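PDB 1FPZ: cyclin-dependent kinase inhibitor 3 from Homo sapiens, which removes phosphate from tyrosine, serine and threonine residues of proteins, dephosphorylating the kinase CDK2 in a cyclin-dependent manner and so probably helping to regulate the cell cycle. Local coordinates for residues L43-P49 with T136-G142; Q73-V77 with E125-C129; I108-P114 with R146-V150; L156-I162 with L189-R193. The protein carries 1 engineered substitution. One frame throughout, in Å; residues are numbered along the deposited sequence.

Interaction 1. Residues L43-P49 with T136-G142. Engineered in segment 136-142: S140 (natural residue Cys). With SO4 (sulfate ion), chain G.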
loop_
_atom_site.group_PDB
_atom_site.type_symbol
_atom_site.label_atom_id
_atom_site.label_comp_id
_atom_site.label_asym_id
_atom_site.label_seq_id
_atom_site.Cartn_x
_atom_site.Cartn_y
_atom_site.Cartn_z
ATOM N N LEU A 43 8.546 4.839 2.506
ATOM C CA LEU A 43 7.601 3.762 2.281
ATOM C C LEU A 43 7.463 3.541 0.784
ATOM O O LEU A 43 7.223 4.491 0.034
ATOM C CB LEU A 43 6.244 4.136 2.869
ATOM C CG LEU A 43 5.123 3.115 2.640
ATOM C CD1 LEU A 43 5.481 1.752 3.214
ATOM C CD2 LEU A 43 3.884 3.656 3.305
ATOM N N GLY A 44 7.603 2.298 0.339
ATOM C CA GLY A 44 7.466 2.019 -1.087
ATOM C C GLY A 44 6.070 1.639 -1.567
ATOM O O GLY A 44 5.342 0.951 -0.868
ATOM N N LEU A 45 5.687 2.104 -2.759
ATOM C CA LEU A 45 4.385 1.795 -3.366
ATOM C C LEU A 45 4.602 1.355 -4.811
ATOM O O LEU A 45 5.579 1.767 -5.457
ATOM C CB LEU A 45 3.437 2.995 -3.362
ATOM C CG LEU A 45 2.527 3.284 -2.157
ATOM C CD1 LEU A 45 3.268 4.113 -1.116
ATOM C CD2 LEU A 45 1.302 4.053 -2.621
ATOM N N CYS A 46 3.695 0.520 -5.323
ATOM C CA CYS A 46 3.826 0.025 -6.692
ATOM C C CYS A 46 2.552 -0.608 -7.222
ATOM O O CYS A 46 1.543 -0.682 -6.527
ATOM C CB CYS A 46 4.955 -1.002 -6.780
ATOM S SG CYS A 46 4.588 -2.606 -6.008
ATOM N N ALA A 47 2.615 -1.042 -8.476
ATOM C CA ALA A 47 1.503 -1.719 -9.137
ATOM C C ALA A 47 1.679 -3.224 -8.932
ATOM O O ALA A 47 2.702 -3.679 -8.407
ATOM C CB ALA A 47 1.505 -1.406 -10.618
ATOM N N LEU A 48 0.697 -4.000 -9.372
ATOM C CA LEU A 48 0.738 -5.447 -9.203
ATOM C C LEU A 48 1.926 -6.154 -9.835
ATOM O O LEU A 48 2.099 -6.178 -11.053
ATOM C CB LEU A 48 -0.566 -6.055 -9.717
ATOM C CG LEU A 48 -0.752 -7.562 -9.522
ATOM C CD1 LEU A 48 -0.387 -7.985 -8.105
ATOM C CD2 LEU A 48 -2.194 -7.915 -9.835
ATOM N N PRO A 49 2.771 -6.753 -9.004
ATOM C CA PRO A 49 3.944 -7.465 -9.515
ATOM C C PRO A 49 3.502 -8.728 -10.272
ATOM O O PRO A 49 2.553 -9.413 -9.864
ATOM C CB PRO A 49 4.721 -7.809 -8.249
ATOM C CG PRO A 49 4.141 -6.877 -7.190
ATOM C CD PRO A 49 2.700 -6.810 -7.541
ATOM N N THR A 136 9.914 -1.727 3.820
ATOM C CA THR A 136 8.530 -2.067 3.511
ATOM C C THR A 136 7.954 -1.529 2.190
ATOM O O THR A 136 8.121 -0.363 1.843
ATOM C CB THR A 136 7.654 -1.601 4.650
ATOM O OG1 THR A 136 8.123 -2.202 5.855
ATOM C CG2 THR A 136 6.201 -1.971 4.427
ATOM N N LEU A 137 7.219 -2.389 1.492
ATOM C CA LEU A 137 6.592 -2.063 0.216
ATOM C C LEU A 137 5.079 -2.392 0.220
ATOM O O LEU A 137 4.674 -3.438 0.752
ATOM C CB LEU A 137 7.272 -2.882 -0.862
ATOM C CG LEU A 137 6.420 -3.338 -2.024
ATOM C CD1 LEU A 137 6.204 -2.176 -2.966
ATOM C CD2 LEU A 137 7.120 -4.525 -2.718
ATOM N N ILE A 138 4.245 -1.522 -0.380
ATOM C CA ILE A 138 2.805 -1.792 -0.427
ATOM C C ILE A 138 2.281 -1.673 -1.852
ATOM O O ILE A 138 2.759 -0.865 -2.628
ATOM C CB ILE A 138 1.999 -0.848 0.516
ATOM C CG1 ILE A 138 1.716 0.510 -0.149
ATOM C CG2 ILE A 138 2.808 -0.593 1.780
ATOM C CD1 ILE A 138 1.093 1.514 0.778
ATOM N N HIS A 139 1.298 -2.490 -2.206
ATOM C CA HIS A 139 0.758 -2.411 -3.547
ATOM C C HIS A 139 -0.670 -2.895 -3.665
ATOM O O HIS A 139 -1.148 -3.714 -2.888
ATOM C CB HIS A 139 1.626 -3.215 -4.517
ATOM C CG HIS A 139 1.211 -4.652 -4.667
ATOM N ND1 HIS A 139 -0.031 -5.025 -5.141
ATOM C CD2 HIS A 139 1.892 -5.802 -4.457
ATOM C CE1 HIS A 139 -0.094 -6.341 -5.222
ATOM N NE2 HIS A 139 1.060 -6.838 -4.810
ATOM N N SER A 140 -1.325 -2.374 -4.681
ATOM C CA SER A 140 -2.690 -2.694 -5.034
ATOM C C SER A 140 -2.611 -3.283 -6.447
ATOM O O SER A 140 -1.741 -4.095 -6.750
ATOM C CB SER A 140 -3.500 -1.415 -5.076
ATOM O OG SER A 140 -4.298 -1.304 -3.934
ATOM N N TYR A 141 -3.523 -2.851 -7.304
ATOM C CA TYR A 141 -3.520 -3.290 -8.689
ATOM C C TYR A 141 -2.625 -2.305 -9.452
ATOM O O TYR A 141 -1.625 -2.698 -10.055
ATOM C CB TYR A 141 -4.949 -3.272 -9.249
ATOM C CG TYR A 141 -4.998 -3.623 -10.720
ATOM C CD1 TYR A 141 -5.946 -3.044 -11.562
ATOM C CD2 TYR A 141 -4.037 -4.475 -11.283
ATOM C CE1 TYR A 141 -5.934 -3.290 -12.940
ATOM C CE2 TYR A 141 -4.015 -4.733 -12.656
ATOM C CZ TYR A 141 -4.962 -4.130 -13.478
ATOM O OH TYR A 141 -4.896 -4.334 -14.836
ATOM N N GLY A 142 -2.980 -1.025 -9.386
ATOM C CA GLY A 142 -2.193 -0.005 -10.056
ATOM C C GLY A 142 -1.471 0.952 -9.120
ATOM O O GLY A 142 -0.993 2.004 -9.550
HETATM S S SO4 G . -6.371 1.109 -6.776
HETATM O O1 SO4 G . -7.287 0.331 -5.959
HETATM O O2 SO4 G . -7.175 2.170 -7.407
HETATM O O3 SO4 G . -5.697 0.216 -7.753
HETATM O O4 SO4 G . -5.386 1.798 -5.928
#
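G44 and L137 stand 4.4 Å apart at CA, the tight heart of a parallel ladder between two strands of the central sheet. I138 threads its N to G44 O (2.7 Å) and turns its O back to C46 N in a weak bond, while G44 N reaches T136 O nearly straight, in the carbonyl plane. On one face L45 and I138 lie alongside, pointing the same way, CG against CG1 at 3.5 Å. On the other, C46 SG wedges between L137 CD1 and H139 CB. Beyond the strands P49 CD sits over a face of the H139 ring, 3.5 Å from its centroid in a CH-pi contact, and L48 CD1 meets H139 CE1. H139 ND1 bonds S140 O, and NE2 bonds Y96 weakly, so both nitrogens help fix the ring's rotation. L48 N bonds Y141 O (2.7 Å), joining the loops that follow the two strands. The far side is looser: the nearest atoms of exposed A47 and G142 are CB and CA, 4.0 Å apart. S140 is an engineered serine replacing the cysteine predicted to form the phosphocysteine intermediate. G142 N donates weakly to sulfate O3, consistent with a loop backbone set to receive a phosphate.

Interaction 2. Residues Q73-V77 with E125-C129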
loop_
_atom_site.group_PDB
_atom_site.type_symbol
_atom_site.label_atom_id
_atom_site.label_comp_id
_atom_site.label_asym_id
_atom_site.label_seq_id
_atom_site.Cartn_x
_atom_site.Cartn_y
_atom_site.Cartn_z
ATOM N N GLN A 73 11.608 -6.375 2.734
ATOM C CA GLN A 73 11.449 -7.338 3.812
ATOM C C GLN A 73 9.992 -7.693 4.096
ATOM O O GLN A 73 9.666 -8.833 4.413
ATOM C CB GLN A 73 12.085 -6.793 5.079
ATOM C CG GLN A 73 13.391 -6.075 4.838
ATOM C CD GLN A 73 14.280 -6.136 6.040
ATOM O OE1 GLN A 73 14.955 -7.138 6.263
ATOM N NE2 GLN A 73 14.272 -5.075 6.844
ATOM N N ASP A 74 9.127 -6.697 3.999
ATOM C CA ASP A 74 7.701 -6.879 4.228
ATOM C C ASP A 74 6.905 -6.258 3.089
ATOM O O ASP A 74 7.209 -5.138 2.686
ATOM C CB ASP A 74 7.301 -6.207 5.537
ATOM C CG ASP A 74 7.858 -6.908 6.756
ATOM O OD1 ASP A 74 9.098 -6.965 6.908
ATOM O OD2 ASP A 74 7.050 -7.395 7.572
ATOM N N ILE A 75 5.889 -6.969 2.578
ATOM C CA ILE A 75 5.022 -6.467 1.488
ATOM C C ILE A 75 3.530 -6.495 1.876
ATOM O O ILE A 75 3.057 -7.513 2.350
ATOM C CB ILE A 75 5.164 -7.307 0.206
ATOM C CG1 ILE A 75 6.598 -7.247 -0.303
ATOM C CG2 ILE A 75 4.240 -6.770 -0.889
ATOM C CD1 ILE A 75 6.836 -8.180 -1.429
ATOM N N PHE A 76 2.802 -5.388 1.687
ATOM C CA PHE A 76 1.374 -5.339 2.007
ATOM C C PHE A 76 0.590 -5.365 0.699
ATOM O O PHE A 76 0.818 -4.546 -0.192
ATOM C CB PHE A 76 0.989 -4.071 2.784
ATOM C CG PHE A 76 1.534 -4.023 4.195
ATOM C CD1 PHE A 76 2.910 -3.965 4.435
ATOM C CD2 PHE A 76 0.666 -4.013 5.277
ATOM C CE1 PHE A 76 3.405 -3.887 5.750
ATOM C CE2 PHE A 76 1.151 -3.942 6.590
ATOM C CZ PHE A 76 2.512 -3.876 6.823
ATOM N N VAL A 77 -0.349 -6.296 0.610
ATOM C CA VAL A 77 -1.142 -6.479 -0.593
ATOM C C VAL A 77 -2.605 -6.167 -0.360
ATOM O O VAL A 77 -3.227 -6.773 0.519
ATOM C CB VAL A 77 -1.028 -7.918 -1.083
ATOM C CG1 VAL A 77 -1.906 -8.128 -2.323
ATOM C CG2 VAL A 77 0.431 -8.240 -1.375
ATOM N N GLU A 125 0.418 -2.662 11.864
ATOM C CA GLU A 125 1.467 -3.510 11.311
ATOM C C GLU A 125 2.495 -2.653 10.558
ATOM O O GLU A 125 3.688 -2.984 10.515
ATOM C CB GLU A 125 0.880 -4.584 10.367
ATOM C CG GLU A 125 0.038 -5.671 11.053
ATOM C CD GLU A 125 -0.450 -6.741 10.087
ATOM O OE1 GLU A 125 -0.996 -7.767 10.536
ATOM O OE2 GLU A 125 -0.283 -6.578 8.873
ATOM N N LEU A 126 2.030 -1.562 9.950
ATOM C CA LEU A 126 2.928 -0.678 9.206
ATOM C C LEU A 126 3.868 -0.000 10.196
ATOM O O LEU A 126 5.084 -0.019 10.025
ATOM C CB LEU A 126 2.130 0.376 8.435
ATOM C CG LEU A 126 1.395 -0.018 7.143
ATOM C CD1 LEU A 126 0.384 1.044 6.743
ATOM C CD2 LEU A 126 2.430 -0.211 6.038
ATOM N N THR A 127 3.293 0.602 11.229
ATOM C CA THR A 127 4.095 1.288 12.221
ATOM C C THR A 127 5.166 0.390 12.794
ATOM O O THR A 127 6.300 0.811 12.975
ATOM C CB THR A 127 3.224 1.822 13.331
ATOM O OG1 THR A 127 2.186 2.632 12.755
ATOM C CG2 THR A 127 4.049 2.671 14.271
ATOM N N THR A 128 4.818 -0.865 13.051
ATOM C CA THR A 128 5.776 -1.809 13.596
ATOM C C THR A 128 6.912 -2.077 12.623
ATOM O O THR A 128 8.060 -2.227 13.041
ATOM C CB THR A 128 5.109 -3.142 13.927
ATOM O OG1 THR A 128 4.157 -2.942 14.980
ATOM C CG2 THR A 128 6.144 -4.162 14.348
ATOM N N CYS A 129 6.589 -2.171 11.332
ATOM C CA CYS A 129 7.600 -2.412 10.313
ATOM C C CYS A 129 8.601 -1.265 10.335
ATOM O O CYS A 129 9.789 -1.486 10.199
ATOM C CB CYS A 129 6.974 -2.495 8.902
ATOM S SG CYS A 129 6.651 -4.154 8.198
#
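F76 and D74 meet the helix 125-129 from a strand, 74-77, that runs nearly antiparallel to it, the short axes 161° apart and 10.6 Å away at closest approach. The F76 ring does most of the bridging. L126 brings CD2 over the centre of one ring face, 3.8 Å from the centroid and 13° off the normal, a CH-pi contact. C129 SG approaches at the ring edge, 5.3 Å from the centroid, a sulfur-aromatic contact made beside F76 CE1. E125 CB lies 3.8 Å from F76 CE2. F76 leaves the strand toward the helix, and with CG anti to the carbonyl carbon (chi1 -69°) its ring lies against L126 CD2. The C129 sulfur also lies against the D74 carboxylate, with SG 3.3 Å from OD2. That carboxylate has stronger partners, R134 in a salt bridge and H104 in a hydrogen bond, and E125 OE2 accepts from H104 and H106; H104, donating through both nitrogens to two acids, is probably protonated. With an alanine in place of F76, L126 CD2 would probably lose the ring face it lies on and a gap would open between sheet and helix. Helix 116-131 packs on one side of the mixed central sheet, where H104 of strand 102-105 stacks on F76, T136 of strand 136-139 touches both F76 and C129, and L126 continues onto V150 and L154 of helix 146-158.

Interaction 3. Residues I108-P114 with R146-V150; sequences IADGGTP and RSCLV. With SO4 (sulfate ion), chain G.
R146, opening its helix, reaches to the loop 108-114 and gives NH1 to I108 O at 2.6 Å, a bend at chi3 (-74°) helping to bring the guanidinium there. The oxygen lies in the guanidinium plane, with the donor nearly along the C=O axis. D110 CA sits over a guanidinium face, 3.2 Å above the plane, and D110 OD2 adds a long salt bridge to R146 NH2 at 3.8 Å, well out of that plane, so charge alone acts there; E83 is a second acidic partner, at NH1. The backbone N of R146 donates to sulfate O4 at 2.6 Å. R146 is the arginine of the CX5R signature (S140 holds the cysteine position), the phosphate-binding loop of protein-tyrosine phosphatases; the sulfate, probably from the crystallisation liquor, probably marks the phosphate site, and the positive helix end would probably help draw the anion in. The loop 108-114 makes a type II turn from A109 to G112, with G111 at phi 81°. One helical turn on, L149 points CD2 tip to tip at P114 CD (3.6 Å) and touches T113 CG2. V150 then lays CG2 obliquely against I108 CD1, at 4.1 Å, with F78 and helix 116-131 beyond.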
loop_
_atom_site.group_PDB
_atom_site.type_symbol
_atom_site.label_atom_id
_atom_site.label_comp_id
_atom_site.label_asym_id
_atom_site.label_seq_id
_atom_site.Cartn_x
_atom_site.Cartn_y
_atom_site.Cartn_z
ATOM N N ILE A 108 -8.841 -5.072 0.028
ATOM C CA ILE A 108 -9.735 -3.922 0.072
ATOM C C ILE A 108 -10.371 -3.875 -1.311
ATOM O O ILE A 108 -9.713 -4.085 -2.339
ATOM C CB ILE A 108 -8.998 -2.603 0.353
ATOM C CG1 ILE A 108 -8.184 -2.711 1.641
ATOM C CG2 ILE A 108 -10.006 -1.486 0.549
ATOM C CD1 ILE A 108 -7.448 -1.423 2.008
ATOM N N ALA A 109 -11.674 -3.663 -1.325
ATOM C CA ALA A 109 -12.432 -3.622 -2.559
ATOM C C ALA A 109 -11.905 -2.595 -3.560
ATOM O O ALA A 109 -11.709 -1.439 -3.211
ATOM C CB ALA A 109 -13.875 -3.333 -2.228
ATOM N N ASP A 110 -11.686 -3.022 -4.801
ATOM C CA ASP A 110 -11.212 -2.118 -5.850
ATOM C C ASP A 110 -12.114 -0.884 -5.872
ATOM O O ASP A 110 -13.322 -0.994 -6.054
ATOM C CB ASP A 110 -11.252 -2.816 -7.216
ATOM C CG ASP A 110 -10.836 -1.901 -8.346
ATOM O OD1 ASP A 110 -11.319 -0.751 -8.382
ATOM O OD2 ASP A 110 -10.037 -2.337 -9.204
ATOM N N GLY A 111 -11.518 0.287 -5.681
ATOM C CA GLY A 111 -12.293 1.509 -5.664
ATOM C C GLY A 111 -12.951 1.717 -4.318
ATOM O O GLY A 111 -13.637 2.710 -4.104
ATOM N N GLY A 112 -12.729 0.792 -3.395
ATOM C CA GLY A 112 -13.335 0.915 -2.081
ATOM C C GLY A 112 -12.425 1.364 -0.950
ATOM O O GLY A 112 -11.394 1.995 -1.165
ATOM N N THR A 113 -12.814 1.038 0.275
ATOM C CA THR A 113 -12.030 1.414 1.435
ATOM C C THR A 113 -12.077 0.316 2.496
ATOM O O THR A 113 -12.981 -0.520 2.494
ATOM C CB THR A 113 -12.559 2.718 2.019
ATOM O OG1 THR A 113 -13.905 2.527 2.456
ATOM C CG2 THR A 113 -12.545 3.811 0.965
ATOM N N PRO A 114 -11.103 0.298 3.420
ATOM C CA PRO A 114 -11.088 -0.728 4.463
ATOM C C PRO A 114 -11.952 -0.310 5.628
ATOM O O PRO A 114 -12.034 0.869 5.940
ATOM C CB PRO A 114 -9.627 -0.765 4.870
ATOM C CG PRO A 114 -9.290 0.695 4.860
ATOM C CD PRO A 114 -9.924 1.177 3.549
ATOM N N ARG A 146 -6.183 2.690 -3.640
ATOM C CA ARG A 146 -6.253 1.887 -2.449
ATOM C C ARG A 146 -4.916 2.053 -1.732
ATOM O O ARG A 146 -4.894 2.302 -0.536
ATOM C CB ARG A 146 -6.547 0.426 -2.821
ATOM C CG ARG A 146 -8.028 0.190 -3.213
ATOM C CD ARG A 146 -8.352 -1.276 -3.536
ATOM N NE ARG A 146 -7.818 -1.678 -4.832
ATOM C CZ ARG A 146 -7.963 -2.883 -5.363
ATOM N NH1 ARG A 146 -8.639 -3.825 -4.697
ATOM N NH2 ARG A 146 -7.432 -3.152 -6.553
ATOM N N SER A 147 -3.811 1.962 -2.464
ATOM C CA SER A 147 -2.495 2.110 -1.841
ATOM C C SER A 147 -2.244 3.505 -1.302
ATOM O O SER A 147 -1.681 3.654 -0.216
ATOM C CB SER A 147 -1.378 1.753 -2.817
ATOM O OG SER A 147 -1.338 0.367 -3.033
ATOM N N CYS A 148 -2.668 4.528 -2.049
ATOM C CA CYS A 148 -2.472 5.903 -1.601
ATOM C C CYS A 148 -3.373 6.195 -0.432
ATOM O O CYS A 148 -3.039 7.000 0.444
ATOM C CB CYS A 148 -2.775 6.875 -2.722
ATOM S SG CYS A 148 -1.825 6.487 -4.148
ATOM N N LEU A 149 -4.525 5.527 -0.409
ATOM C CA LEU A 149 -5.476 5.701 0.684
ATOM C C LEU A 149 -4.816 5.252 1.993
ATOM O O LEU A 149 -4.846 5.972 2.996
ATOM C CB LEU A 149 -6.737 4.871 0.416
ATOM C CG LEU A 149 -7.890 4.871 1.410
ATOM C CD1 LEU A 149 -8.774 6.067 1.179
ATOM C CD2 LEU A 149 -8.699 3.610 1.217
ATOM N N VAL A 150 -4.209 4.069 1.971
ATOM C CA VAL A 150 -3.539 3.525 3.143
ATOM C C VAL A 150 -2.328 4.393 3.496
ATOM O O VAL A 150 -2.116 4.722 4.643
ATOM C CB VAL A 150 -3.087 2.059 2.902
ATOM C CG1 VAL A 150 -2.243 1.572 4.051
ATOM C CG2 VAL A 150 -4.309 1.155 2.739
HETATM S S SO4 G . -6.371 1.109 -6.776
HETATM O O1 SO4 G . -7.287 0.331 -5.959
HETATM O O2 SO4 G . -7.175 2.170 -7.407
HETATM O O3 SO4 G . -5.697 0.216 -7.753
HETATM O O4 SO4 G . -5.386 1.798 -5.928
#

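Interaction 4. Residues L156-I162 with L189-R193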
loop_
_atom_site.group_PDB
_atom_site.type_symbol
_atom_site.label_atom_id
_atom_site.label_comp_id
_atom_site.label_asym_id
_atom_site.label_seq_id
_atom_site.Cartn_x
_atom_site.Cartn_y
_atom_site.Cartn_z
ATOM N N LEU A 156 -1.799 10.563 8.451
ATOM C CA LEU A 156 -2.717 11.101 9.458
ATOM C C LEU A 156 -2.512 10.336 10.753
ATOM O O LEU A 156 -2.568 10.892 11.853
ATOM C CB LEU A 156 -4.165 10.917 9.029
ATOM C CG LEU A 156 -4.836 11.807 7.992
ATOM C CD1 LEU A 156 -3.850 12.650 7.203
ATOM C CD2 LEU A 156 -5.614 10.905 7.091
ATOM N N TYR A 157 -2.277 9.041 10.603
ATOM C CA TYR A 157 -2.087 8.157 11.734
ATOM C C TYR A 157 -0.877 8.547 12.565
ATOM O O TYR A 157 -0.984 8.681 13.782
ATOM C CB TYR A 157 -1.960 6.718 11.222
ATOM C CG TYR A 157 -1.970 5.668 12.307
ATOM C CD1 TYR A 157 -3.157 5.308 12.960
ATOM C CD2 TYR A 157 -0.786 5.044 12.690
ATOM C CE1 TYR A 157 -3.151 4.345 13.980
ATOM C CE2 TYR A 157 -0.762 4.095 13.683
ATOM C CZ TYR A 157 -1.941 3.742 14.328
ATOM O OH TYR A 157 -1.881 2.758 15.283
ATOM N N LEU A 158 0.269 8.750 11.918
ATOM C CA LEU A 158 1.481 9.114 12.654
ATOM C C LEU A 158 1.627 10.606 12.972
ATOM O O LEU A 158 2.574 10.998 13.635
ATOM C CB LEU A 158 2.731 8.626 11.912
ATOM C CG LEU A 158 2.946 7.117 11.791
ATOM C CD1 LEU A 158 3.983 6.831 10.728
ATOM C CD2 LEU A 158 3.387 6.540 13.130
ATOM N N SER A 159 0.714 11.440 12.487
ATOM C CA SER A 159 0.782 12.875 12.784
ATOM C C SER A 159 -0.581 13.438 13.163
ATOM O O SER A 159 -1.595 13.123 12.550
ATOM C CB SER A 159 1.318 13.675 11.601
ATOM O OG SER A 159 1.308 15.055 11.921
ATOM N N ASP A 160 -0.607 14.294 14.166
ATOM C CA ASP A 160 -1.869 14.852 14.581
ATOM C C ASP A 160 -2.004 16.278 14.077
ATOM O O ASP A 160 -3.009 16.944 14.319
ATOM C CB ASP A 160 -1.963 14.754 16.102
ATOM C CG ASP A 160 -1.897 13.303 16.584
ATOM O OD1 ASP A 160 -1.414 13.061 17.719
ATOM O OD2 ASP A 160 -2.334 12.404 15.816
ATOM N N THR A 161 -1.004 16.719 13.321
ATOM C CA THR A 161 -0.994 18.075 12.791
ATOM C C THR A 161 -1.296 18.163 11.293
ATOM O O THR A 161 -1.746 19.204 10.803
ATOM C CB THR A 161 0.376 18.738 13.057
ATOM O OG1 THR A 161 1.340 18.229 12.130
ATOM C CG2 THR A 161 0.857 18.417 14.469
ATOM N N ILE A 162 -1.050 17.079 10.566
ATOM C CA ILE A 162 -1.279 17.081 9.128
ATOM C C ILE A 162 -2.761 16.923 8.793
ATOM O O ILE A 162 -3.475 16.129 9.416
ATOM C CB ILE A 162 -0.465 15.961 8.436
ATOM C CG1 ILE A 162 -0.482 16.161 6.923
ATOM C CG2 ILE A 162 -1.043 14.601 8.785
ATOM C CD1 ILE A 162 0.466 15.230 6.181
ATOM N N LEU A 189 -10.804 9.534 4.003
ATOM C CA LEU A 189 -9.681 10.328 4.518
ATOM C C LEU A 189 -10.198 11.441 5.417
ATOM O O LEU A 189 -9.680 11.660 6.509
ATOM C CB LEU A 189 -8.867 10.946 3.378
ATOM C CG LEU A 189 -7.538 10.300 2.970
ATOM C CD1 LEU A 189 -6.813 9.724 4.190
ATOM C CD2 LEU A 189 -7.812 9.217 1.967
ATOM N N HIS A 190 -11.207 12.162 4.942
ATOM C CA HIS A 190 -11.802 13.215 5.745
ATOM C C HIS A 190 -12.704 12.443 6.689
ATOM O O HIS A 190 -13.663 11.821 6.248
ATOM C CB HIS A 190 -12.632 14.170 4.874
ATOM C CG HIS A 190 -11.810 15.065 3.996
ATOM N ND1 HIS A 190 -11.076 14.597 2.927
ATOM C CD2 HIS A 190 -11.600 16.402 4.034
ATOM C CE1 HIS A 190 -10.451 15.606 2.346
ATOM N NE2 HIS A 190 -10.752 16.713 3.000
ATOM N N GLU A 191 -12.368 12.455 7.977
ATOM C CA GLU A 191 -13.121 11.756 9.036
ATOM C C GLU A 191 -12.485 10.440 9.469
ATOM O O GLU A 191 -12.987 9.795 10.387
ATOM C CB GLU A 191 -14.593 11.475 8.645
ATOM C CG GLU A 191 -14.874 10.063 8.075
ATOM C CD GLU A 191 -16.336 9.614 8.233
ATOM O OE1 GLU A 191 -16.682 8.512 7.749
ATOM O OE2 GLU A 191 -17.138 10.347 8.847
ATOM N N PHE A 192 -11.400 10.029 8.812
ATOM C CA PHE A 192 -10.727 8.792 9.196
ATOM C C PHE A 192 -10.284 8.908 10.652
ATOM O O PHE A 192 -10.251 7.919 11.384
ATOM C CB PHE A 192 -9.516 8.510 8.284
ATOM C CG PHE A 192 -8.429 7.695 8.946
ATOM C CD1 PHE A 192 -7.497 8.305 9.781
ATOM C CD2 PHE A 192 -8.366 6.318 8.775
ATOM C CE1 PHE A 192 -6.527 7.565 10.436
ATOM C CE2 PHE A 192 -7.393 5.567 9.429
ATOM C CZ PHE A 192 -6.475 6.194 10.261
ATOM N N ARG A 193 -9.937 10.128 11.057
ATOM C CA ARG A 193 -9.504 10.407 12.421
ATOM C C ARG A 193 -10.665 10.234 13.390
ATOM O O ARG A 193 -10.508 9.708 14.494
ATOM C CB ARG A 193 -8.977 11.841 12.524
ATOM C CG ARG A 193 -7.550 12.046 12.086
ATOM C CD ARG A 193 -6.642 12.263 13.297
ATOM N NE ARG A 193 -5.294 12.673 12.909
ATOM C CZ ARG A 193 -5.025 13.717 12.131
ATOM N NH1 ARG A 193 -6.011 14.464 11.651
ATOM N NH2 ARG A 193 -3.771 14.012 11.827
#
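NH2 of R193 is gripped by three backbone carbonyls: S159 O in a very short bond, I162 O at 3.2 Å and, weakly, L156 O. The arginine thereby closes over the end of helix 146-158 and the turn that follows, tying them to the start of the C-terminal helix 192-197; within that turn S159 forms an ST turn, its OG accepting from T161 N at 3.2 Å. The I162 bond is fairly straight (161°) and lies in the carbonyl plane as well as near the guanidinium plane, whereas NE and NH2 both reach L156 O at 129°, too bent to be strong. A bend at chi2 (-106°) swings the R193 chain across to these oxygens. L156 CB lies over one guanidinium face and D160 O over the opposite one, so the flat group is sandwiched as well as bonded. A positive charge beside the C-terminal end of a helix would probably be favourable for the helix dipole, and the carboxylate of D160, with OD2 4.2 Å from R193 NE, probably adds a weaker attraction, too far for a salt bridge. A leucine in place of R193 would probably leave the carbonyls of S159 and I162 without this donor and set the turn freer to move. Beside the polar cluster runs an apolar seam. F192 CD1 meets L156 CD2 at 4.2 Å, and its ring edge turns to Y157. Tightest is the crossing of two leucines at about a right angle, L156 CD2 against L189 CD1 at 3.4 Å.

In the fold
Interactions 1 and 2 share the central sheet, where strands 136-139 and 74-77 are neighbours: F76 N and O pair with L137 O and H139 N, and the centres are about 12 Å apart. Interaction 3 lies equally far from interaction 1, at the point where strand 136-139 gives way to helix 146-158; both touch the same sulfate, consistent with their together forming the phosphate-binding site. Interactions 3 and 4 use opposite ends of that helix, about 16 Å apart between centres and meeting at L149 and L189. Along the chain interaction 2 falls within the span of interaction 1, interaction 3 crosses both, and interaction 4 follows them all, packing the C-terminal helices far from the active site.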